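Local coordinates for O-methyltransferase (PDB 4CE0) that transfers a methyl group from S-adenosylmethionine to the 4'-hydroxyl of the rhamnose in spinosyn biosynthesis, as a magnesium-binding member of the TylF/MycF family, at the interface of chains A and B. Residues are numbered along the deposited sequence; one frame, centred on the assembly and turned at random. Chains: chain A/B, O-methyltransferase.

Contact 1: the interface of chains A and B. Residues chain A 15-16, 52, 153; chain B 11, 20-21.
At the C-terminal end of helix 6-16 of chain A, B:Tyr21 and B:Ile20, from the segment that follows the same helix in chain B, dock against A:Val15 of that helix end and the loop residues A:His52 and A:Tyr153, and show how a phenol can serve as both donor and acceptor in a subunit contact. The hydroxyl OH of B:Tyr21 donates to the carbonyl O of A:Val15 at 2.7 Å, tilted 25° from the carbonyl plane. The same OH accepts the backbone N-H of A:His52 in a longer, bent bond of 3.2 Å, 140° at the hydrogen. The tyrosine ring turns its edge to the histidine: CE1 sits over the centre of the imidazole face, 3.3 Å above its plane. That imidazole is held by a bond of 2.8 Å between its ND1 and the phenol OH of A:Tyr153, the two rings meeting edge to edge, so A:Tyr153 is second shell to B:Tyr21 by positioning A:His52, and itself first shell to B:Ile20. B:Ile20 packs against the A:Tyr153 ring, crossing it at about a right angle. Its CG2, anti to the backbone N, touches A:Tyr153 CZ at 3.6 Å and also lies over the face of the B:Tyr21 ring. A:Val15 CG1 lies 4.0 Å from B:Ile20 CG2, these side chains crossing likewise. Farther along, B:Leu11 CD1 reaches A:Tyr153 CD1. The patch thus ties the end of one subunit's helix to the following segment of the other, and probably stabilises the pairing seen here.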
loop_
_atom_site.group_PDB
_atom_site.type_symbol
_atom_site.label_atom_id
_atom_site.label_comp_id
_atom_site.label_asym_id
_atom_site.label_seq_id
_atom_site.Cartn_x
_atom_site.Cartn_y
_atom_site.Cartn_z
ATOM N N VAL A 15 3.122 -3.776 1.154
ATOM C CA VAL A 15 3.832 -2.510 1.317
ATOM C C VAL A 15 4.884 -2.542 2.446
ATOM O O VAL A 15 6.009 -2.114 2.251
ATOM C CB VAL A 15 2.845 -1.359 1.558
ATOM C CG1 VAL A 15 3.589 -0.038 1.620
ATOM C CG2 VAL A 15 1.779 -1.371 0.444
ATOM N N LEU A 16 4.511 -3.028 3.623
ATOM C CA LEU A 16 5.415 -3.021 4.770
ATOM C C LEU A 16 6.673 -3.878 4.549
ATOM O O LEU A 16 7.728 -3.588 5.090
ATOM C CB LEU A 16 4.674 -3.542 6.004
ATOM C CG LEU A 16 3.614 -2.623 6.561
ATOM C CD1 LEU A 16 2.669 -3.388 7.529
ATOM C CD2 LEU A 16 4.278 -1.476 7.251
ATOM N N HIS A 52 9.716 -1.510 6.089
ATOM C CA HIS A 52 9.461 -1.074 7.461
ATOM C C HIS A 52 9.372 -2.221 8.450
ATOM O O HIS A 52 9.371 -2.012 9.673
ATOM C CB HIS A 52 8.208 -0.223 7.516
ATOM C CG HIS A 52 8.389 1.133 6.910
ATOM N ND1 HIS A 52 7.374 1.808 6.257
ATOM C CD2 HIS A 52 9.479 1.933 6.822
ATOM C CE1 HIS A 52 7.826 2.969 5.825
ATOM N NE2 HIS A 52 9.111 3.063 6.145
ATOM N N TYR A 153 1.655 6.179 6.919
ATOM C CA TYR A 153 0.484 5.330 6.679
ATOM C C TYR A 153 -0.783 6.007 7.187
ATOM O O TYR A 153 -1.877 5.430 7.121
ATOM C CB TYR A 153 0.670 3.937 7.312
ATOM C CG TYR A 153 1.814 3.123 6.716
ATOM C CD1 TYR A 153 1.615 2.292 5.625
ATOM C CD2 TYR A 153 3.095 3.187 7.257
ATOM C CE1 TYR A 153 2.663 1.553 5.085
ATOM C CE2 TYR A 153 4.149 2.474 6.724
ATOM C CZ TYR A 153 3.931 1.655 5.631
ATOM O OH TYR A 153 4.978 0.909 5.120
ATOM N N LEU B 11 -4.627 4.034 0.844
ATOM C CA LEU B 11 -3.269 3.485 0.881
ATOM C C LEU B 11 -2.659 3.328 -0.525
ATOM O O LEU B 11 -1.471 3.650 -0.750
ATOM C CB LEU B 11 -3.217 2.178 1.662
ATOM C CG LEU B 11 -1.875 1.440 1.660
ATOM C CD1 LEU B 11 -0.768 2.237 2.283
ATOM C CD2 LEU B 11 -2.078 0.054 2.378
ATOM N N ILE B 20 5.245 6.377 0.576
ATOM C CA ILE B 20 5.623 5.520 1.701
ATOM C C ILE B 20 7.143 5.441 1.860
ATOM O O ILE B 20 7.641 5.549 2.977
ATOM C CB ILE B 20 5.096 4.073 1.571
ATOM C CG1 ILE B 20 3.596 4.030 1.315
ATOM C CG2 ILE B 20 5.380 3.290 2.819
ATOM C CD1 ILE B 20 2.740 4.653 2.401
ATOM N N TYR B 21 7.879 5.211 0.769
ATOM C CA TYR B 21 9.326 4.955 0.883
ATOM C C TYR B 21 10.217 6.021 0.229
ATOM O O TYR B 21 9.806 7.167 0.037
ATOM C CB TYR B 21 9.672 3.576 0.324
ATOM C CG TYR B 21 9.173 2.421 1.194
ATOM C CD1 TYR B 21 9.654 2.241 2.484
ATOM C CD2 TYR B 21 8.229 1.522 0.718
ATOM C CE1 TYR B 21 9.208 1.197 3.283
ATOM C CE2 TYR B 21 7.782 0.488 1.497
ATOM C CZ TYR B 21 8.273 0.332 2.791
ATOM O OH TYR B 21 7.831 -0.704 3.586
#

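Contact 2: the interface of chains A and B. Residues chain A 7-8, 11-12, 98; chain B 7-8, 11-12.
Where two copies of helix 6-16 pack across a two-fold axis, A:Leu11 and B:Leu11 reach toward each other tip to tip, their CD2 methyls 3.8 Å apart, and this pair forms the apolar centre. In each leucine CG stands anti to the backbone N (chi1 174°), which sends the branch across to the partner helix. There CD2 settles against the backbone of the other chain's Leu12, 3.9 Å from A:Leu12 CA in the case of B:Leu11. The helices come close enough for backbone to meet backbone: A:Tyr8 CA and B:Tyr8 CA are separated by 3.9 Å. Outward from this crossing, each Tyr8 ring is laid flat along the opposite helix. CB of B:Leu7 rests over the face of the A:Tyr8 ring, 3.7 Å from its centroid and displaced toward the rim, in a CH-pi contact that A:Leu7 and B:Tyr8 repeat. B:Leu7 CD1 continues over the same face, 3.9 Å from A:Tyr8 CD2. On the other side of the ring plane, CD2 of B:Leu11 lies 4.0 Å from A:Tyr8 CE1, so the ring sits between two leucines that are one turn apart on the partner helix. At the polar rim, A:Gln98 of helix 88-100 contributes its aliphatic portion: CG packs on B:Leu7 CD1, while a bend at chi2 (65°) carries the amide away from that methyl. As an example of symmetric helix packing, the patch buries interlocking leucines and tyrosines from both copies, and it probably contributes an apolar core to the pairing of the two chains.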
loop_
_atom_site.group_PDB
_atom_site.type_symbol
_atom_site.label_atom_id
_atom_site.label_comp_id
_atom_site.label_asym_id
_atom_site.label_seq_id
_atom_site.Cartn_x
_atom_site.Cartn_y
_atom_site.Cartn_z
ATOM N N LEU A 7 -8.857 -6.069 1.550
ATOM C CA LEU A 7 -7.989 -5.502 0.485
ATOM C C LEU A 7 -6.919 -4.576 1.052
ATOM O O LEU A 7 -5.724 -4.662 0.707
ATOM C CB LEU A 7 -8.835 -4.746 -0.537
ATOM C CG LEU A 7 -9.664 -5.612 -1.492
ATOM C CD1 LEU A 7 -10.553 -4.750 -2.355
ATOM C CD2 LEU A 7 -8.732 -6.446 -2.335
ATOM N N TYR A 8 -7.366 -3.689 1.934
ATOM C CA TYR A 8 -6.469 -2.806 2.675
ATOM C C TYR A 8 -5.343 -3.570 3.336
ATOM O O TYR A 8 -4.164 -3.298 3.091
ATOM C CB TYR A 8 -7.277 -2.063 3.722
ATOM C CG TYR A 8 -6.493 -1.195 4.672
ATOM C CD1 TYR A 8 -5.626 -0.199 4.203
ATOM C CD2 TYR A 8 -6.623 -1.360 6.046
ATOM C CE1 TYR A 8 -4.914 0.623 5.087
ATOM C CE2 TYR A 8 -5.918 -0.525 6.949
ATOM C CZ TYR A 8 -5.073 0.449 6.458
ATOM O OH TYR A 8 -4.389 1.234 7.358
ATOM N N LEU A 11 -2.945 -5.378 0.895
ATOM C CA LEU A 11 -1.993 -4.419 0.327
ATOM C C LEU A 11 -0.934 -3.965 1.350
ATOM O O LEU A 11 0.270 -3.863 1.026
ATOM C CB LEU A 11 -2.708 -3.229 -0.302
ATOM C CG LEU A 11 -1.816 -2.095 -0.812
ATOM C CD1 LEU A 11 -0.883 -2.530 -1.904
ATOM C CD2 LEU A 11 -2.745 -0.909 -1.271
ATOM N N LEU A 12 -1.372 -3.691 2.568
ATOM C CA LEU A 12 -0.458 -3.218 3.615
ATOM C C LEU A 12 0.719 -4.174 3.849
ATOM O O LEU A 12 1.868 -3.724 3.948
ATOM C CB LEU A 12 -1.205 -2.958 4.917
ATOM C CG LEU A 12 -0.443 -2.221 6.026
ATOM C CD1 LEU A 12 0.202 -0.924 5.529
ATOM C CD2 LEU A 12 -1.351 -1.915 7.173
ATOM N N GLN A 98 -7.586 -0.292 12.900
ATOM C CA GLN A 98 -8.222 0.614 11.953
ATOM C C GLN A 98 -9.158 -0.149 11.026
ATOM O O GLN A 98 -10.245 0.332 10.739
ATOM C CB GLN A 98 -7.149 1.333 11.110
ATOM C CG GLN A 98 -7.700 2.383 10.159
ATOM C CD GLN A 98 -8.343 3.535 10.892
ATOM O OE1 GLN A 98 -9.400 4.030 10.490
ATOM N NE2 GLN A 98 -7.715 3.967 11.980
ATOM N N LEU B 7 -10.124 2.701 2.808
ATOM C CA LEU B 7 -8.754 2.531 3.360
ATOM C C LEU B 7 -7.788 1.966 2.325
ATOM O O LEU B 7 -6.660 2.464 2.137
ATOM C CB LEU B 7 -8.789 1.619 4.584
ATOM C CG LEU B 7 -9.368 2.235 5.862
ATOM C CD1 LEU B 7 -9.471 1.197 6.953
ATOM C CD2 LEU B 7 -8.496 3.388 6.291
ATOM N N TYR B 8 -8.249 0.918 1.651
ATOM C CA TYR B 8 -7.516 0.325 0.536
ATOM C C TYR B 8 -7.095 1.363 -0.480
ATOM O O TYR B 8 -5.906 1.511 -0.779
ATOM C CB TYR B 8 -8.398 -0.719 -0.123
ATOM C CG TYR B 8 -7.854 -1.351 -1.377
ATOM C CD1 TYR B 8 -6.597 -1.970 -1.397
ATOM C CD2 TYR B 8 -8.600 -1.342 -2.551
ATOM C CE1 TYR B 8 -6.101 -2.577 -2.557
ATOM C CE2 TYR B 8 -8.114 -1.965 -3.727
ATOM C CZ TYR B 8 -6.873 -2.569 -3.715
ATOM O OH TYR B 8 -6.420 -3.152 -4.876
ATOM N N LEU B 11 -4.627 4.034 0.844
ATOM C CA LEU B 11 -3.269 3.485 0.881
ATOM C C LEU B 11 -2.659 3.328 -0.525
ATOM O O LEU B 11 -1.471 3.650 -0.750
ATOM C CB LEU B 11 -3.217 2.178 1.662
ATOM C CG LEU B 11 -1.875 1.440 1.660
ATOM C CD1 LEU B 11 -0.768 2.237 2.283
ATOM C CD2 LEU B 11 -2.078 0.054 2.378
ATOM N N LEU B 12 -3.455 2.835 -1.460
ATOM C CA LEU B 12 -2.972 2.609 -2.828
ATOM C C LEU B 12 -2.389 3.877 -3.465
ATOM O O LEU B 12 -1.313 3.822 -4.075
ATOM C CB LEU B 12 -4.069 2.022 -3.706
ATOM C CG LEU B 12 -3.654 1.494 -5.086
ATOM C CD1 LEU B 12 -2.474 0.520 -5.008
ATOM C CD2 LEU B 12 -4.806 0.823 -5.759
#

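Contact 1 and contact 2 lie about 10 Å apart, measured between the centres of their C-alpha atoms, and share B:Leu11, whose two methyl branches serve different patches. Helix 6-16 runs through both: contact 2 uses its earlier turns at the two-fold axis, whereas contact 1 sets its last turn in chain A, with loop residues A:His52 and A:Tyr153, against B:Leu11 and the segment after the helix in chain B. Symmetry supplies a twin of contact 1 with the chains exchanged, so polar clasps would flank the apolar helix crossing. Together they suggest that the N-terminal region organises the pairing, although the structure alone does not show persistence in solution.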